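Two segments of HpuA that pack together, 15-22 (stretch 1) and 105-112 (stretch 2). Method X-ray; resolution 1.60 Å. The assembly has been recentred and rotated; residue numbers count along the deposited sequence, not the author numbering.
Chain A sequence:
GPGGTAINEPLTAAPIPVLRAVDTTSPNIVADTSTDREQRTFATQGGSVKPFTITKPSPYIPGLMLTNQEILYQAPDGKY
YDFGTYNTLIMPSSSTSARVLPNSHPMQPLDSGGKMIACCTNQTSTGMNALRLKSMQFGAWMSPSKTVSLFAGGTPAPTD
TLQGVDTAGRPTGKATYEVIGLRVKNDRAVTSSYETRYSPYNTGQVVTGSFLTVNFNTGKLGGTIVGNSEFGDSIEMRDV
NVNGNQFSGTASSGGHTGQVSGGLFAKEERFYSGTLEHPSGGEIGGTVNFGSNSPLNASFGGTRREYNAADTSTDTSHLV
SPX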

# COMPACT_ATOMS: atom_id res chain seq x y z
N PRO A 15 12.47 5.66 -24.01
CA PRO A 15 13.16 4.93 -22.94
C PRO A 15 12.85 5.53 -21.57
O PRO A 15 12.69 6.74 -21.43
CB PRO A 15 14.64 5.15 -23.26
CG PRO A 15 14.68 6.43 -24.08
CD PRO A 15 13.27 6.81 -24.46
N ILE A 16 12.77 4.69 -20.56
CA ILE A 16 12.44 5.19 -19.22
C ILE A 16 13.66 5.91 -18.68
O ILE A 16 14.74 5.38 -18.71
CB ILE A 16 11.96 4.06 -18.29
CG1 ILE A 16 10.73 3.38 -18.92
CG2 ILE A 16 11.58 4.62 -16.92
CD1 ILE A 16 10.48 1.95 -18.47
N PRO A 17 13.50 7.13 -18.18
CA PRO A 17 14.63 7.86 -17.63
C PRO A 17 15.16 7.29 -16.32
O PRO A 17 14.42 6.61 -15.60
CB PRO A 17 14.09 9.26 -17.42
CG PRO A 17 12.62 9.14 -17.43
CD PRO A 17 12.29 7.96 -18.26
N VAL A 18 16.42 7.59 -16.02
CA VAL A 18 17.06 7.12 -14.82
C VAL A 18 16.65 8.06 -13.72
O VAL A 18 16.75 9.28 -13.87
CB VAL A 18 18.60 7.05 -14.98
CG1 VAL A 18 19.29 6.76 -13.65
CG2 VAL A 18 18.94 5.98 -16.00
N LEU A 19 16.19 7.52 -12.58
CA LEU A 19 15.76 8.37 -11.50
C LEU A 19 16.92 8.72 -10.56
O LEU A 19 17.58 7.84 -10.01
CB LEU A 19 14.64 7.66 -10.72
CG LEU A 19 13.98 8.47 -9.60
CD1 LEU A 19 13.23 9.67 -10.12
CD2 LEU A 19 13.08 7.57 -8.76
N ARG A 20 17.16 10.01 -10.39
CA ARG A 20 18.15 10.47 -9.45
C ARG A 20 17.63 10.66 -8.03
O ARG A 20 16.53 11.19 -7.82
CB ARG A 20 18.79 11.79 -9.95
CG ARG A 20 19.57 11.60 -11.26
CD ARG A 20 20.23 12.90 -11.75
NE ARG A 20 19.31 14.04 -11.68
CZ ARG A 20 18.30 14.29 -12.53
NH1 ARG A 20 18.07 13.53 -13.60
NH2 ARG A 20 17.53 15.35 -12.33
N ALA A 21 18.49 10.32 -7.09
CA ALA A 21 18.17 10.48 -5.68
C ALA A 21 17.93 11.92 -5.30
O ALA A 21 18.56 12.85 -5.85
CB ALA A 21 19.24 9.91 -4.82
N VAL A 22 17.04 12.11 -4.33
CA VAL A 22 16.83 13.44 -3.76
C VAL A 22 17.89 13.80 -2.75
O VAL A 22 18.18 13.05 -1.83
CB VAL A 22 15.41 13.50 -3.12
CG1 VAL A 22 15.15 14.87 -2.50
CG2 VAL A 22 14.36 13.19 -4.16
N HIS A 105 4.97 -5.08 -15.19
CA HIS A 105 5.29 -3.66 -15.28
C HIS A 105 6.79 -3.46 -15.22
O HIS A 105 7.49 -4.13 -14.47
CB HIS A 105 4.64 -2.83 -14.17
CG HIS A 105 3.25 -3.23 -13.84
ND1 HIS A 105 2.17 -2.46 -14.14
CD2 HIS A 105 2.77 -4.31 -13.17
CE1 HIS A 105 1.07 -3.05 -13.73
NE2 HIS A 105 1.41 -4.19 -13.15
N PRO A 106 7.32 -2.55 -16.05
CA PRO A 106 8.73 -2.22 -15.91
C PRO A 106 9.01 -1.39 -14.64
O PRO A 106 8.20 -0.55 -14.27
CB PRO A 106 8.99 -1.36 -17.17
CG PRO A 106 7.70 -0.67 -17.43
CD PRO A 106 6.64 -1.70 -17.05
N MET A 107 10.14 -1.62 -13.98
CA MET A 107 10.57 -0.81 -12.86
C MET A 107 11.47 0.30 -13.37
O MET A 107 12.18 0.12 -14.39
CB MET A 107 11.33 -1.68 -11.88
CG MET A 107 10.50 -2.87 -11.37
SD MET A 107 11.35 -3.91 -10.16
CE MET A 107 11.43 -2.89 -8.72
N GLN A 108 11.46 1.42 -12.71
CA GLN A 108 12.31 2.54 -13.15
C GLN A 108 13.72 2.33 -12.72
O GLN A 108 14.01 2.10 -11.54
CB GLN A 108 11.79 3.86 -12.63
CG GLN A 108 12.59 5.06 -13.20
CD GLN A 108 12.05 6.42 -12.85
OE1 GLN A 108 11.25 6.60 -11.93
NE2 GLN A 108 12.51 7.45 -13.59
N PRO A 109 14.70 2.45 -13.67
CA PRO A 109 16.09 2.41 -13.20
C PRO A 109 16.51 3.61 -12.38
O PRO A 109 16.03 4.70 -12.61
CB PRO A 109 16.90 2.37 -14.52
CG PRO A 109 16.04 3.06 -15.46
CD PRO A 109 14.60 2.74 -15.10
N LEU A 110 17.41 3.38 -11.44
CA LEU A 110 17.88 4.40 -10.50
C LEU A 110 19.34 4.77 -10.74
O LEU A 110 20.12 3.96 -11.24
CB LEU A 110 17.78 3.90 -9.05
CG LEU A 110 16.38 3.36 -8.66
CD1 LEU A 110 16.43 2.84 -7.24
CD2 LEU A 110 15.32 4.44 -8.84
N ASP A 111 19.71 5.94 -10.29
CA ASP A 111 21.12 6.38 -10.31
C ASP A 111 22.13 5.35 -9.79
O ASP A 111 23.22 5.24 -10.36
CB ASP A 111 21.29 7.74 -9.63
CG ASP A 111 20.77 7.79 -8.19
OD1 ASP A 111 20.26 6.77 -7.68
OD2 ASP A 111 20.91 8.87 -7.59
N SER A 112 21.76 4.60 -8.75
CA SER A 112 22.58 3.56 -8.10
C SER A 112 22.76 2.26 -8.90
O SER A 112 23.57 1.38 -8.50
CB SER A 112 21.90 3.17 -6.77
OG SER A 112 20.64 2.61 -7.12

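The two segments run side by side, yet their backbones form just one beta bridge, between Leu19 and Leu110, and side chains supply the hydrogen bonds beyond it. The bridge is built by two backbone hydrogen bonds. Leu19 N donates to Pro109 O at 2.8 Å, and Asp111 N donates to Leu19 O at 2.9 Å. The CA atoms of Leu19 and Leu110 lie 4.6 Å apart. Two CA-H...O contacts add to these acceptors: Val18 CA lies 3.4 Å from Pro109 O, and Leu110 CA lies 3.5 Å from Leu19 O.

Pro109 has no backbone N-H to donate. On the Pro17 side of the bridge, the extended side chain of Gln108 reaches across. Its NE2 donates to Pro17 O at 2.9 Å, with a nearly straight angle of 169°. On the other side, the carboxylate of Asp111 accepts from the backbone: Ala21 N donates to Asp111 OD2 at 2.9 Å. Asp111 therefore binds stretch 1 twice, through its own N and through OD2. Its OD1 also takes a weak hydrogen bond from Ser112 N, at 2.8 Å and 120°, and is hydrogen-bonded elsewhere in the structure.

Apolar contacts accompany these hydrogen bonds. Ile16 points toward stretch 2 and touches two prolines: its CD1 is 3.9 Å from Pro106 CB, and its CG2 is 4.0 Å from Pro109 CD. Val18 CG2 approaches Pro109 CG at 4.2 Å. Leu19 also points toward stretch 2. Its CB packs 3.8 Å from Leu110 CD2. The same Leu19 CB also lies close to the Gln108 amide, 3.6 Å from Gln108 CD. Leu110 points away at CB, but the end of its side chain comes nearer. Arg20 points away and adds little. The contact buries 536 Å² in total.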